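Bacterial microcompartment shell protein CutR (Streptococcus intermedius SK54 = ATCC 27335, PDB 6XPJ) probably serves as a minor, hexameric shell protein of the choline-degrading bacterial microcompartment, where it may confer heterogeneity and flexibility. Local coordinates at residues 58-61 against 62-66. The protein carries 1 engineered substitution. Numbering follows the deposited sequence.
Sequences AIIA and ADIAG
Ala58 O accepts the backbone N-H of Ala62 at 2.9 Å, one of four i to i+4 bonds that join 58-61 to 62-65 within the helix 58-68. Asp63 N to Ile59 O and Ile64 N to Ile60 O follow, Ala65 N bonds to Ala61 O at 2.9 Å, and Gly66 N to Ala62 O continues the pattern. Ile60 O is gripped twice: besides the N-H of Ile64, a water donates to it at 3.0 Å. The same water donates to Asp63 OD2 at 2.8 Å, bridging from the carboxylate back to the carbonyl one turn earlier. CG anti to the backbone N (chi1 180°) sets the Asp63 carboxylate beside its own carbonyl carbon and away from the helix, where OD1 takes the backbone N-H of Ile32 of a neighbouring subunit. One oxygen thus serves the subunit interface and the other the bridging water, which together should limit rotation of the group.

In the circularly permuted BMC fold this helix packs against the sheet and the helix 89-105. Ala58 and Ala62, one turn apart, set their methyls on Val76 of the strand 72-77, and the Ala62 CB lies 3.5 Å from Ala58 O. Ile60 and Ile64 run side by side in the same direction. Their shared rotamer (chi1 -61° and -67°) turns CG2 of Ile60 forward, beside its carbonyl carbon, and CG1 of Ile64 back beside its N, bringing Ile64 CD1 to 4.1 Å from Ile60 CG2 and 3.6 Å from Ile60 O. This pair meets the helix 89-105, Ile60 on Phe103 and Ile64 on Tyr102, whereas Ile59 packs on Cys38 of the neighbouring subunit.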
loop_
_atom_site.group_PDB
_atom_site.type_symbol
_atom_site.label_atom_id
_atom_site.label_comp_id
_atom_site.label_asym_id
_atom_site.label_seq_id
_atom_site.Cartn_x
_atom_site.Cartn_y
_atom_site.Cartn_z
ATOM N N ALA C 58 -17.416 2.208 -0.521
ATOM C CA ALA C 58 -17.824 2.670 0.824
ATOM C C ALA C 58 -18.984 3.672 0.731
ATOM O O ALA C 58 -19.948 3.576 1.535
ATOM C CB ALA C 58 -16.641 3.268 1.536
ATOM N N ILE C 59 -18.935 4.618 -0.197
ATOM C CA ILE C 59 -20.022 5.636 -0.283
ATOM C C ILE C 59 -21.358 4.969 -0.668
ATOM O O ILE C 59 -22.401 5.397 -0.170
ATOM C CB ILE C 59 -19.632 6.775 -1.232
ATOM C CG1 ILE C 59 -20.576 7.968 -1.100
ATOM C CG2 ILE C 59 -19.584 6.302 -2.656
ATOM C CD1 ILE C 59 -20.508 8.650 0.257
ATOM N N ILE C 60 -21.332 3.913 -1.473
ATOM C CA ILE C 60 -22.563 3.209 -1.883
ATOM C C ILE C 60 -23.150 2.516 -0.656
ATOM O O ILE C 60 -24.363 2.593 -0.424
ATOM C CB ILE C 60 -22.235 2.184 -2.985
ATOM C CG1 ILE C 60 -21.657 2.848 -4.218
ATOM C CG2 ILE C 60 -23.460 1.353 -3.314
ATOM C CD1 ILE C 60 -21.082 1.858 -5.227
ATOM N N ALA C 61 -22.316 1.853 0.136
ATOM C CA ALA C 61 -22.756 1.129 1.350
ATOM C C ALA C 61 -23.289 2.117 2.375
ATOM O O ALA C 61 -24.333 1.840 2.967
ATOM C CB ALA C 61 -21.656 0.286 1.926
ATOM N N ALA C 62 -22.674 3.282 2.524
ATOM C CA ALA C 62 -23.137 4.303 3.485
ATOM C C ALA C 62 -24.521 4.794 3.074
ATOM O O ALA C 62 -25.412 4.939 3.941
ATOM C CB ALA C 62 -22.167 5.446 3.548
ATOM N N ASP C 63 -24.714 5.009 1.783
ATOM C CA ASP C 63 -26.023 5.481 1.274
ATOM C C ASP C 63 -27.113 4.448 1.573
ATOM O O ASP C 63 -28.243 4.818 2.025
ATOM C CB ASP C 63 -25.921 5.783 -0.213
ATOM C CG ASP C 63 -27.235 6.262 -0.782
ATOM O OD1 ASP C 63 -27.521 7.461 -0.593
ATOM O OD2 ASP C 63 -27.921 5.466 -1.411
ATOM N N ILE C 64 -26.854 3.178 1.286
ATOM C CA ILE C 64 -27.837 2.103 1.569
ATOM C C ILE C 64 -28.107 2.075 3.065
ATOM O O ILE C 64 -29.295 1.972 3.458
ATOM C CB ILE C 64 -27.330 0.767 1.027
ATOM C CG1 ILE C 64 -27.280 0.778 -0.488
ATOM C CG2 ILE C 64 -28.168 -0.410 1.557
ATOM C CD1 ILE C 64 -26.456 -0.321 -1.040
ATOM N N ALA C 65 -27.070 2.100 3.899
ATOM C CA ALA C 65 -27.230 1.997 5.365
ATOM C C ALA C 65 -28.169 3.089 5.850
ATOM O O ALA C 65 -29.132 2.758 6.558
ATOM C CB ALA C 65 -25.907 2.048 6.081
ATOM N N GLY C 66 -27.903 4.342 5.487
ATOM C CA GLY C 66 -28.696 5.502 5.942
ATOM C C GLY C 66 -30.102 5.503 5.385
ATOM O O GLY C 66 -31.044 5.966 6.111
HETATM O O HOH W 1 -26.154 3.557 -2.570
#